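Local coordinates for protein thymidine kinase (Equid herpesvirus 4, PDB 1P73) that probably transfers the gamma-phosphate of ATP to thymidine, yielding dTMP for viral DNA synthesis, and works as a homodimer, at residues Y16-S21 and T164-E169; T53-G58 and S85-P90; N160-T165 and N284-D289. All blocks are in the same frame, centred on the assembly; numbering follows the deposited sequence.

Contact 1: residues Y16-S21 and T164-E169. With 4TA (p1-(5'-adenosyl)p4-(5'-(2'-deoxy-thymidyl))tetraphosphate), chain N.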
loop_
_atom_site.group_PDB
_atom_site.type_symbol
_atom_site.label_atom_id
_atom_site.label_comp_id
_atom_site.label_asym_id
_atom_site.label_seq_id
_atom_site.Cartn_x
_atom_site.Cartn_y
_atom_site.Cartn_z
ATOM N N TYR B 16 16.434 -12.096 -9.484
ATOM C CA TYR B 16 16.044 -12.714 -10.738
ATOM C C TYR B 16 17.190 -13.481 -11.402
ATOM O O TYR B 16 18.375 -13.168 -11.197
ATOM C CB TYR B 16 15.458 -11.670 -11.682
ATOM C CG TYR B 16 16.404 -10.581 -12.108
ATOM C CD1 TYR B 16 17.222 -10.739 -13.234
ATOM C CD2 TYR B 16 16.461 -9.370 -11.412
ATOM C CE1 TYR B 16 18.086 -9.732 -13.640
ATOM C CE2 TYR B 16 17.321 -8.352 -11.813
ATOM C CZ TYR B 16 18.129 -8.539 -12.928
ATOM O OH TYR B 16 18.983 -7.532 -13.333
ATOM N N GLY B 17 16.818 -14.486 -12.193
ATOM C CA GLY B 17 17.767 -15.317 -12.916
ATOM C C GLY B 17 18.442 -16.416 -12.099
ATOM O O GLY B 17 19.451 -16.977 -12.531
ATOM N N ILE B 18 17.903 -16.722 -10.923
ATOM C CA ILE B 18 18.475 -17.767 -10.082
ATOM C C ILE B 18 17.848 -19.133 -10.369
ATOM O O ILE B 18 18.521 -20.148 -10.279
ATOM C CB ILE B 18 18.373 -17.377 -8.596
ATOM C CG1 ILE B 18 19.582 -16.536 -8.202
ATOM C CG2 ILE B 18 18.274 -18.605 -7.699
ATOM C CD1 ILE B 18 19.629 -16.134 -6.725
ATOM N N GLY B 19 16.565 -19.146 -10.725
ATOM C CA GLY B 19 15.827 -20.376 -10.973
ATOM C C GLY B 19 14.567 -20.509 -10.131
ATOM O O GLY B 19 14.169 -21.615 -9.742
ATOM N N LYS B 20 13.933 -19.375 -9.855
ATOM C CA LYS B 20 12.742 -19.323 -9.022
ATOM C C LYS B 20 11.574 -20.010 -9.683
ATOM O O LYS B 20 11.072 -21.015 -9.185
ATOM C CB LYS B 20 12.360 -17.879 -8.779
ATOM C CG LYS B 20 12.178 -17.503 -7.338
ATOM C CD LYS B 20 11.358 -16.235 -7.242
ATOM C CE LYS B 20 11.801 -15.201 -8.271
ATOM N NZ LYS B 20 10.891 -15.227 -9.445
ATOM N N SER B 21 11.141 -19.450 -10.808
ATOM C CA SER B 21 9.937 -19.910 -11.491
ATOM C C SER B 21 9.986 -21.381 -11.892
ATOM O O SER B 21 9.008 -22.105 -11.716
ATOM C CB SER B 21 9.667 -19.045 -12.705
ATOM O OG SER B 21 9.596 -17.695 -12.303
ATOM N N THR B 164 15.792 -17.662 -2.254
ATOM C CA THR B 164 16.622 -18.547 -3.051
ATOM C C THR B 164 18.053 -18.001 -3.076
ATOM O O THR B 164 18.259 -16.791 -3.198
ATOM C CB THR B 164 16.051 -18.697 -4.453
ATOM O OG1 THR B 164 16.141 -17.447 -5.140
ATOM C CG2 THR B 164 14.564 -18.939 -4.377
ATOM N N THR B 165 19.021 -18.898 -2.907
ATOM C CA THR B 165 20.428 -18.542 -2.942
ATOM C C THR B 165 21.131 -19.341 -4.032
ATOM O O THR B 165 20.648 -20.394 -4.465
ATOM C CB THR B 165 21.131 -18.779 -1.567
ATOM O OG1 THR B 165 21.051 -20.168 -1.210
ATOM C CG2 THR B 165 20.409 -18.043 -0.420
ATOM N N LEU B 166 22.285 -18.832 -4.450
ATOM C CA LEU B 166 23.081 -19.420 -5.511
ATOM C C LEU B 166 24.387 -18.646 -5.535
ATOM O O LEU B 166 24.410 -17.428 -5.281
ATOM C CB LEU B 166 22.354 -19.289 -6.854
ATOM C CG LEU B 166 22.876 -19.948 -8.137
ATOM C CD1 LEU B 166 22.896 -21.478 -8.075
ATOM C CD2 LEU B 166 22.037 -19.481 -9.326
ATOM N N ASN B 167 25.479 -19.351 -5.805
ATOM C CA ASN B 167 26.778 -18.705 -5.929
ATOM C C ASN B 167 26.772 -17.820 -7.176
ATOM O O ASN B 167 26.139 -18.178 -8.179
ATOM C CB ASN B 167 27.892 -19.756 -5.960
ATOM C CG ASN B 167 27.740 -20.733 -7.112
ATOM O OD1 ASN B 167 28.342 -20.544 -8.172
ATOM N ND2 ASN B 167 26.925 -21.771 -6.919
ATOM N N VAL B 168 27.445 -16.667 -7.092
ATOM C CA VAL B 168 27.448 -15.641 -8.157
ATOM C C VAL B 168 27.825 -16.150 -9.540
ATOM O O VAL B 168 27.220 -15.755 -10.534
ATOM C CB VAL B 168 28.425 -14.476 -7.878
ATOM C CG1 VAL B 168 27.766 -13.135 -8.199
ATOM C CG2 VAL B 168 28.978 -14.519 -6.463
ATOM N N GLU B 169 28.866 -16.978 -9.584
ATOM C CA GLU B 169 29.364 -17.599 -10.798
ATOM C C GLU B 169 28.241 -18.169 -11.635
ATOM O O GLU B 169 28.072 -17.799 -12.790
ATOM C CB GLU B 169 30.271 -18.753 -10.403
ATOM C CG GLU B 169 31.693 -18.619 -10.892
ATOM C CD GLU B 169 32.380 -17.455 -10.241
ATOM O OE1 GLU B 169 32.780 -17.564 -9.052
ATOM O OE2 GLU B 169 32.488 -16.425 -10.931
HETATM C C5M 4TA N . 9.476 -7.678 -8.538
HETATM C C5 4TA N . 10.266 -6.720 -9.379
HETATM C C6 4TA N . 10.848 -7.144 -10.569
HETATM N N1 4TA N . 11.562 -6.277 -11.316
HETATM C C1B 4TA N . 12.167 -6.712 -12.585
HETATM C C2B 4TA N . 13.470 -7.486 -12.436
HETATM C C3B 4TA N . 13.488 -8.408 -13.650
HETATM O O3B 4TA N . 14.367 -7.938 -14.671
HETATM C C4B 4TA N . 12.057 -8.426 -14.178
HETATM C C5B 4TA N . 11.460 -9.829 -14.176
HETATM O "O5'" 4TA N . 11.708 -10.489 -12.929
HETATM P PD 4TA N . 11.613 -12.101 -12.826
HETATM O O2D 4TA N . 11.860 -12.535 -11.387
HETATM O O1D 4TA N . 10.342 -12.474 -13.554
HETATM O OCD 4TA N . 12.848 -12.583 -13.758
HETATM P PC 4TA N . 13.202 -14.131 -14.067
HETATM O O1C 4TA N . 11.954 -14.837 -14.559
HETATM O O2C 4TA N . 14.417 -14.083 -14.969
HETATM O OBC 4TA N . 13.652 -14.735 -12.620
HETATM P PB 4TA N . 13.470 -16.258 -12.108
HETATM O O2B 4TA N . 12.016 -16.604 -12.186
HETATM O O1B 4TA N . 14.272 -16.460 -10.848
HETATM O OAB 4TA N . 14.256 -17.125 -13.179
HETATM P PA 4TA N . 13.691 -18.433 -13.932
HETATM O O1A 4TA N . 12.904 -19.358 -13.031
HETATM O O2A 4TA N . 13.103 -17.965 -15.255
HETATM O OA 4TA N . 15.132 -19.111 -14.201
HETATM C "C5'" 4TA N . 16.237 -18.286 -14.608
HETATM C "C4'" 4TA N . 16.912 -18.786 -15.891
HETATM O "O1'" 4TA N . 17.799 -19.874 -15.596
HETATM C "C1'" 4TA N . 17.267 -21.122 -16.056
HETATM C "C2'" 4TA N . 15.929 -20.813 -16.731
HETATM O "O2'" 4TA N . 15.739 -21.546 -17.934
HETATM C "C3'" 4TA N . 15.928 -19.301 -16.931
HETATM O "O3'" 4TA N . 16.413 -18.928 -18.214
HETATM N N9A 4TA N . 17.052 -22.008 -14.882
HETATM C C8A 4TA N . 16.100 -22.069 -13.912
HETATM N N7A 4TA N . 16.359 -23.096 -13.027
HETATM C C5A 4TA N . 17.531 -23.655 -13.518
HETATM C C4A 4TA N . 17.920 -22.983 -14.624
HETATM N N3A 4TA N . 19.045 -23.318 -15.319
HETATM C C2A 4TA N . 19.793 -24.356 -14.893
HETATM N N1A 4TA N . 19.431 -25.050 -13.790
HETATM C C6A 4TA N . 18.306 -24.721 -13.087
HETATM N N6A 4TA N . 17.928 -25.406 -11.977
HETATM O "O4'" 4TA N . 11.288 -7.547 -13.347
HETATM C C2 4TA N . 11.714 -4.914 -10.906
HETATM O O2 4TA N . 12.374 -4.103 -11.611
HETATM N N3 4TA N . 11.157 -4.462 -9.745
HETATM C C4 4TA N . 10.441 -5.301 -8.963
HETATM O O4 4TA N . 9.933 -4.876 -7.909
#

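Contact 2: residues T53-G58 and S85-P90. With 4TA (p1-(5'-adenosyl)p4-(5'-(2'-deoxy-thymidyl))tetraphosphate), chain N; SO4 (sulfate ion), chain J.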
loop_
_atom_site.group_PDB
_atom_site.type_symbol
_atom_site.label_atom_id
_atom_site.label_comp_id
_atom_site.label_asym_id
_atom_site.label_seq_id
_atom_site.Cartn_x
_atom_site.Cartn_y
_atom_site.Cartn_z
ATOM N N THR B 53 0.418 0.245 -21.240
ATOM C CA THR B 53 1.867 0.349 -21.026
ATOM C C THR B 53 2.533 -0.935 -20.526
ATOM O O THR B 53 1.927 -1.729 -19.802
ATOM C CB THR B 53 2.209 1.532 -20.083
ATOM O OG1 THR B 53 1.420 2.671 -20.438
ATOM C CG2 THR B 53 3.650 2.018 -20.303
ATOM N N ASP B 54 3.790 -1.104 -20.938
ATOM C CA ASP B 54 4.674 -2.165 -20.484
ATOM C C ASP B 54 5.581 -1.579 -19.407
ATOM O O ASP B 54 6.490 -0.809 -19.716
ATOM C CB ASP B 54 5.513 -2.666 -21.668
ATOM C CG ASP B 54 6.260 -3.975 -21.375
ATOM O OD1 ASP B 54 6.444 -4.337 -20.186
ATOM O OD2 ASP B 54 6.712 -4.705 -22.289
ATOM N N VAL B 55 5.338 -1.935 -18.147
ATOM C CA VAL B 55 6.149 -1.409 -17.043
ATOM C C VAL B 55 7.582 -1.948 -17.062
ATOM O O VAL B 55 8.491 -1.323 -16.498
ATOM C CB VAL B 55 5.486 -1.586 -15.629
ATOM C CG1 VAL B 55 3.984 -1.788 -15.743
ATOM C CG2 VAL B 55 6.132 -2.713 -14.826
ATOM N N ILE B 56 7.776 -3.099 -17.714
ATOM C CA ILE B 56 9.104 -3.707 -17.829
ATOM C C ILE B 56 9.968 -2.852 -18.758
ATOM O O ILE B 56 11.142 -2.586 -18.452
ATOM C CB ILE B 56 9.014 -5.197 -18.287
ATOM C CG1 ILE B 56 9.031 -6.131 -17.065
ATOM C CG2 ILE B 56 10.146 -5.557 -19.261
ATOM C CD1 ILE B 56 8.358 -7.480 -17.289
ATOM N N SER B 57 9.363 -2.416 -19.869
ATOM C CA SER B 57 9.970 -1.463 -20.792
ATOM C C SER B 57 10.467 -0.262 -19.998
ATOM O O SER B 57 11.673 -0.078 -19.867
ATOM C CB SER B 57 8.972 -1.047 -21.895
ATOM O OG SER B 57 8.710 0.359 -21.913
ATOM N N GLY B 58 9.532 0.504 -19.430
ATOM C CA GLY B 58 9.816 1.751 -18.728
ATOM C C GLY B 58 10.975 1.732 -17.755
ATOM O O GLY B 58 11.914 2.514 -17.904
ATOM N N SER B 85 6.385 1.521 -8.559
ATOM C CA SER B 85 5.044 1.417 -7.948
ATOM C C SER B 85 4.062 0.467 -8.645
ATOM O O SER B 85 3.214 -0.141 -7.992
ATOM C CB SER B 85 4.397 2.793 -7.865
ATOM O OG SER B 85 4.857 3.447 -6.713
ATOM N N ARG B 86 4.181 0.361 -9.962
ATOM C CA ARG B 86 3.255 -0.412 -10.769
ATOM C C ARG B 86 3.581 -1.893 -10.704
ATOM O O ARG B 86 2.708 -2.734 -10.878
ATOM C CB ARG B 86 3.254 0.086 -12.222
ATOM C CG ARG B 86 2.109 1.030 -12.534
ATOM C CD ARG B 86 1.872 1.301 -14.022
ATOM N NE ARG B 86 1.491 2.702 -14.255
ATOM C CZ ARG B 86 1.091 3.216 -15.418
ATOM N NH1 ARG B 86 0.993 2.466 -16.513
ATOM N NH2 ARG B 86 0.769 4.500 -15.477
ATOM N N PHE B 87 4.846 -2.208 -10.459
ATOM C CA PHE B 87 5.239 -3.590 -10.228
ATOM C C PHE B 87 4.461 -4.189 -9.058
ATOM O O PHE B 87 4.065 -5.356 -9.073
ATOM C CB PHE B 87 6.736 -3.669 -9.927
ATOM C CG PHE B 87 7.578 -3.866 -11.136
ATOM C CD1 PHE B 87 8.481 -2.880 -11.533
ATOM C CD2 PHE B 87 7.473 -5.039 -11.887
ATOM C CE1 PHE B 87 9.268 -3.051 -12.666
ATOM C CE2 PHE B 87 8.254 -5.229 -13.035
ATOM C CZ PHE B 87 9.162 -4.234 -13.421
ATOM N N THR B 88 4.258 -3.356 -8.047
ATOM C CA THR B 88 3.619 -3.738 -6.812
ATOM C C THR B 88 2.145 -4.097 -6.940
ATOM O O THR B 88 1.684 -5.055 -6.308
ATOM C CB THR B 88 3.795 -2.617 -5.822
ATOM O OG1 THR B 88 5.102 -2.718 -5.253
ATOM C CG2 THR B 88 2.913 -2.829 -4.633
ATOM N N THR B 89 1.402 -3.340 -7.743
ATOM C CA THR B 89 -0.058 -3.467 -7.756
ATOM C C THR B 89 -0.633 -4.897 -7.799
ATOM O O THR B 89 -1.393 -5.254 -6.900
ATOM C CB THR B 89 -0.653 -2.553 -8.807
ATOM O OG1 THR B 89 -0.207 -1.224 -8.511
ATOM C CG2 THR B 89 -2.184 -2.489 -8.694
ATOM N N PRO B 90 -0.256 -5.728 -8.775
ATOM C CA PRO B 90 -0.820 -7.084 -8.862
ATOM C C PRO B 90 -0.542 -7.960 -7.621
ATOM O O PRO B 90 -1.382 -8.818 -7.299
ATOM C CB PRO B 90 -0.121 -7.672 -10.080
ATOM C CG PRO B 90 1.114 -6.874 -10.218
ATOM C CD PRO B 90 0.737 -5.486 -9.838
HETATM C C5M 4TA N . 9.476 -7.678 -8.538
HETATM C C5 4TA N . 10.266 -6.720 -9.379
HETATM C C6 4TA N . 10.848 -7.144 -10.569
HETATM N N1 4TA N . 11.562 -6.277 -11.316
HETATM C C1B 4TA N . 12.167 -6.712 -12.585
HETATM C C2B 4TA N . 13.470 -7.486 -12.436
HETATM C C3B 4TA N . 13.488 -8.408 -13.650
HETATM O O3B 4TA N . 14.367 -7.938 -14.671
HETATM C C4B 4TA N . 12.057 -8.426 -14.178
HETATM C C5B 4TA N . 11.460 -9.829 -14.176
HETATM O "O5'" 4TA N . 11.708 -10.489 -12.929
HETATM P PD 4TA N . 11.613 -12.101 -12.826
HETATM O O2D 4TA N . 11.860 -12.535 -11.387
HETATM O O1D 4TA N . 10.342 -12.474 -13.554
HETATM O OCD 4TA N . 12.848 -12.583 -13.758
HETATM P PC 4TA N . 13.202 -14.131 -14.067
HETATM O O1C 4TA N . 11.954 -14.837 -14.559
HETATM O O2C 4TA N . 14.417 -14.083 -14.969
HETATM O OBC 4TA N . 13.652 -14.735 -12.620
HETATM P PB 4TA N . 13.470 -16.258 -12.108
HETATM O O2B 4TA N . 12.016 -16.604 -12.186
HETATM O O1B 4TA N . 14.272 -16.460 -10.848
HETATM O OAB 4TA N . 14.256 -17.125 -13.179
HETATM P PA 4TA N . 13.691 -18.433 -13.932
HETATM O O1A 4TA N . 12.904 -19.358 -13.031
HETATM O O2A 4TA N . 13.103 -17.965 -15.255
HETATM O OA 4TA N . 15.132 -19.111 -14.201
HETATM C "C5'" 4TA N . 16.237 -18.286 -14.608
HETATM C "C4'" 4TA N . 16.912 -18.786 -15.891
HETATM O "O1'" 4TA N . 17.799 -19.874 -15.596
HETATM C "C1'" 4TA N . 17.267 -21.122 -16.056
HETATM C "C2'" 4TA N . 15.929 -20.813 -16.731
HETATM O "O2'" 4TA N . 15.739 -21.546 -17.934
HETATM C "C3'" 4TA N . 15.928 -19.301 -16.931
HETATM O "O3'" 4TA N . 16.413 -18.928 -18.214
HETATM N N9A 4TA N . 17.052 -22.008 -14.882
HETATM C C8A 4TA N . 16.100 -22.069 -13.912
HETATM N N7A 4TA N . 16.359 -23.096 -13.027
HETATM C C5A 4TA N . 17.531 -23.655 -13.518
HETATM C C4A 4TA N . 17.920 -22.983 -14.624
HETATM N N3A 4TA N . 19.045 -23.318 -15.319
HETATM C C2A 4TA N . 19.793 -24.356 -14.893
HETATM N N1A 4TA N . 19.431 -25.050 -13.790
HETATM C C6A 4TA N . 18.306 -24.721 -13.087
HETATM N N6A 4TA N . 17.928 -25.406 -11.977
HETATM O "O4'" 4TA N . 11.288 -7.547 -13.347
HETATM C C2 4TA N . 11.714 -4.914 -10.906
HETATM O O2 4TA N . 12.374 -4.103 -11.611
HETATM N N3 4TA N . 11.157 -4.462 -9.745
HETATM C C4 4TA N . 10.441 -5.301 -8.963
HETATM O O4 4TA N . 9.933 -4.876 -7.909
HETATM S S SO4 J . -1.468 3.339 -18.737
HETATM O O1 SO4 J . -1.201 4.331 -19.777
HETATM O O2 SO4 J . -0.554 2.207 -18.856
HETATM O O3 SO4 J . -2.844 2.841 -18.836
HETATM O O4 SO4 J . -1.249 3.975 -17.443
#

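Contact 3: residues N160-T165 and N284-D289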
loop_
_atom_site.group_PDB
_atom_site.type_symbol
_atom_site.label_atom_id
_atom_site.label_comp_id
_atom_site.label_asym_id
_atom_site.label_seq_id
_atom_site.Cartn_x
_atom_site.Cartn_y
_atom_site.Cartn_z
ATOM N N ASN B 160 5.291 -18.360 5.115
ATOM C CA ASN B 160 6.651 -18.880 5.012
ATOM C C ASN B 160 7.289 -18.287 3.787
ATOM O O ASN B 160 6.696 -18.326 2.706
ATOM C CB ASN B 160 6.673 -20.406 4.911
ATOM C CG ASN B 160 5.897 -21.071 6.021
ATOM O OD1 ASN B 160 6.408 -21.269 7.108
ATOM N ND2 ASN B 160 4.651 -21.410 5.752
ATOM N N ILE B 161 8.482 -17.716 3.952
ATOM C CA ILE B 161 9.209 -17.178 2.808
ATOM C C ILE B 161 10.495 -17.958 2.639
ATOM O O ILE B 161 11.216 -18.181 3.596
ATOM C CB ILE B 161 9.422 -15.625 2.918
ATOM C CG1 ILE B 161 10.258 -15.091 1.752
ATOM C CG2 ILE B 161 10.051 -15.235 4.231
ATOM C CD1 ILE B 161 9.972 -13.604 1.378
ATOM N N VAL B 162 10.745 -18.418 1.421
ATOM C CA VAL B 162 11.973 -19.134 1.085
ATOM C C VAL B 162 12.794 -18.263 0.141
ATOM O O VAL B 162 12.412 -18.037 -1.005
ATOM C CB VAL B 162 11.652 -20.510 0.451
ATOM C CG1 VAL B 162 12.863 -21.104 -0.239
ATOM C CG2 VAL B 162 11.142 -21.465 1.505
ATOM N N VAL B 163 13.904 -17.733 0.636
ATOM C CA VAL B 163 14.767 -16.904 -0.207
ATOM C C VAL B 163 15.702 -17.834 -0.946
ATOM O O VAL B 163 16.292 -18.740 -0.352
ATOM C CB VAL B 163 15.533 -15.817 0.590
ATOM C CG1 VAL B 163 16.584 -15.152 -0.273
ATOM C CG2 VAL B 163 14.570 -14.749 1.111
ATOM N N THR B 164 15.792 -17.662 -2.254
ATOM C CA THR B 164 16.622 -18.547 -3.051
ATOM C C THR B 164 18.053 -18.001 -3.076
ATOM O O THR B 164 18.259 -16.791 -3.198
ATOM C CB THR B 164 16.051 -18.697 -4.453
ATOM O OG1 THR B 164 16.141 -17.447 -5.140
ATOM C CG2 THR B 164 14.564 -18.939 -4.377
ATOM N N THR B 165 19.021 -18.898 -2.907
ATOM C CA THR B 165 20.428 -18.542 -2.942
ATOM C C THR B 165 21.131 -19.341 -4.032
ATOM O O THR B 165 20.648 -20.394 -4.465
ATOM C CB THR B 165 21.131 -18.779 -1.567
ATOM O OG1 THR B 165 21.051 -20.168 -1.210
ATOM C CG2 THR B 165 20.409 -18.043 -0.420
ATOM N N ASN B 284 7.792 -16.694 8.474
ATOM C CA ASN B 284 8.743 -17.748 8.848
ATOM C C ASN B 284 9.767 -17.945 7.706
ATOM O O ASN B 284 9.382 -18.344 6.588
ATOM C CB ASN B 284 7.949 -19.023 9.142
ATOM C CG ASN B 284 8.749 -20.081 9.873
ATOM O OD1 ASN B 284 8.505 -21.273 9.694
ATOM N ND2 ASN B 284 9.689 -19.663 10.709
ATOM N N VAL B 285 11.046 -17.636 7.971
ATOM C CA VAL B 285 12.077 -17.496 6.913
ATOM C C VAL B 285 13.016 -18.701 6.729
ATOM O O VAL B 285 13.420 -19.332 7.699
ATOM C CB VAL B 285 12.938 -16.211 7.109
ATOM C CG1 VAL B 285 13.939 -16.377 8.271
ATOM C CG2 VAL B 285 13.665 -15.830 5.823
ATOM N N PHE B 286 13.363 -18.993 5.475
ATOM C CA PHE B 286 14.212 -20.126 5.126
ATOM C C PHE B 286 15.121 -19.801 3.939
ATOM O O PHE B 286 14.863 -18.860 3.188
ATOM C CB PHE B 286 13.365 -21.344 4.759
ATOM C CG PHE B 286 12.456 -21.833 5.859
ATOM C CD1 PHE B 286 11.142 -21.371 5.955
ATOM C CD2 PHE B 286 12.897 -22.791 6.771
ATOM C CE1 PHE B 286 10.290 -21.838 6.963
ATOM C CE2 PHE B 286 12.050 -23.267 7.787
ATOM C CZ PHE B 286 10.747 -22.797 7.876
ATOM N N SER B 287 16.174 -20.601 3.775
ATOM C CA SER B 287 17.109 -20.510 2.651
ATOM C C SER B 287 17.028 -21.762 1.791
ATOM O O SER B 287 16.882 -22.877 2.310
ATOM C CB SER B 287 18.558 -20.386 3.148
ATOM O OG SER B 287 18.836 -19.089 3.646
ATOM N N ALA B 288 17.145 -21.578 0.481
ATOM C CA ALA B 288 17.229 -22.702 -0.439
ATOM C C ALA B 288 18.250 -22.439 -1.538
ATOM O O ALA B 288 18.105 -21.508 -2.341
ATOM C CB ALA B 288 15.855 -23.022 -1.033
ATOM N N ASP B 289 19.289 -23.265 -1.552
ATOM C CA ASP B 289 20.304 -23.239 -2.593
ATOM C C ASP B 289 19.779 -23.921 -3.859
ATOM O O ASP B 289 19.364 -25.072 -3.815
ATOM C CB ASP B 289 21.563 -23.941 -2.097
ATOM C CG ASP B 289 22.632 -24.043 -3.168
ATOM O OD1 ASP B 289 23.530 -23.166 -3.204
ATOM O OD2 ASP B 289 22.647 -24.965 -4.022
#

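Contact 1: residues Y16-S21 and T164-E169
Ile18 carries most of this contact, in which no hydrogen bond joins residues 16-21 to 164-169 although the first segment is full of polar bonds. With CG2 anti to the backbone N, its two branches part: Ile18 CG2 lies 3.5 Å from Thr164 OG1, and Ile18 CG1 lies 4.0 Å from Leu166 CD2. Thr164 OG1 is taken up by the carbonyl O of Asp13, while Ile18 O accepts from Arg174 NH1. Residues 16-21 belong to the Walker A P-loop between strand 5-13 and helix 20-29; Ile18 gives it an apolar side, and the other side holds the tetraphosphate of the bisubstrate analogue 4TA. Gly17 N points almost straight at OBC of 4TA (3.2 Å, 170° at the hydrogen), and the amides of Lys20 and Ser21 bond O1B and O2B. Gly19 sits just before the helix, its CA against the adenine carbon C8A. Lys20 crosses Thr164 at about a right angle, Lys20 CG to Thr164 CG2 at 4.1 Å. The lysine chain then bends at chi3 (-43°) and chi4, bringing Lys20 NZ within 3.3 Å of ligand O2B, where Asp120 and Glu42 also form salt bridges to the ammonium.

Contact 2: residues T53-G58 and S85-P90
Val55 and Phe87 meet obliquely, methyl over ring, where the first turn of helix 55-68 packs against the middle of helix 73-99 and builds one wall of the thymidine pocket. Val55 CG2 stands 3.6 Å from the centroid of the Phe87 ring and only 10° off its normal, a CH-pi contact centred on the face. The opposite face belongs to the ligand: C2 of the thymine lies 3.5 Å above the Phe87 ring plane, displaced toward the rim. Phe87 binds the substrate in this way, its ring held flat between an aliphatic branch and the base. Ile56 approaches at about a right angle, and Ile56 CG1 meets the edge of the Phe87 ring, 4.1 Å from Phe87 CZ. Trp47 adds an edge-to-face ring contact with Phe87. The other branch of Val55 turns to Arg86, with Val55 CG1 lying 4.1 Å from Arg86 CB and equally far from Arg86 CD, against the aliphatic part of the arginine chain.

Beyond this apolar patch both segments converge on a sulfate that was probably supplied by the crystallisation medium. Ser141 of the second subunit is also hydrogen-bonded to the sulfate, and Cys143 of that subunit packs on Arg86, so this end of the contact lies at the dimer interface. His82 NE2 bonds Arg86 NH2, helping to fix the guanidinium. The Arg86 chain is bent at chi3 (-142°) and presents an edge of its guanidinium to the anion. Sulfate O2 is gripped from both segments, by Arg86 NH1 at 2.8 Å and by Thr53 OG1 at 2.6 Å.

Contact 3: residues N160-T165 and N284-D289
Thr165, Ala288 and Phe286 bury the most surface where residues 160-165 and 284-289 run parallel, 31° apart in direction, as neighbours in the central sheet of the P-loop kinase core. Thr165 N gives Ala288 O a nearly straight bond (2.8 Å, 172° at the hydrogen). Because Thr165 OG1 sits between the backbone N and the carbonyl carbon (chi1 61°), the hydroxyl lies back over the same Ala288 O and adds a weak bond at 3.4 Å.

The N-H of Ala288 bonds Val163 O (N to O 3.1 Å), while Ala288 CB faces Val162 CG1 at 3.6 Å; helix 294-302 touches this small side chain through Val300 and Val301. On the opposite side of the sheet, Val163 and Val285 pack on helix 187-208. Phe286 N bonds Ile161 O at 3.0 Å, and Phe286 O accepts from Val163 N. The phenylalanine side chain shares a face with Val162 and Asn160: Phe286 CB lies 3.9 Å from Val162 CG2. The amide of Asn160 is held by Arg9 O and Ser309 N, and Asn160 OD1 meets the ring of Phe286 in plane at the edge, 3.9 Å from Phe286 CE1.

Overall arrangement
Strand 5-13 leads into the P-loop, and contact 1 closes a long loop of the chain by bringing residues 16-21 together with 164-169, at the end of strand 159-165. Within that loop lies the shorter closure of contact 2, which joins helix 55-68 to helix 73-99. Contacts 1 and 2 do not touch, their centres being about 22 Å apart, but the same ligand spans both. Contact 3 starts on the strand where contact 1 ends, sharing Thr164 and Thr165, and closes a second long loop, 118 residues, in series after contact 2, by pairing that strand with 283-289. Together they tie phosphate loop, thymidine pocket and central sheet, with contacts 2 and 3 on opposite sides of the chain's centre.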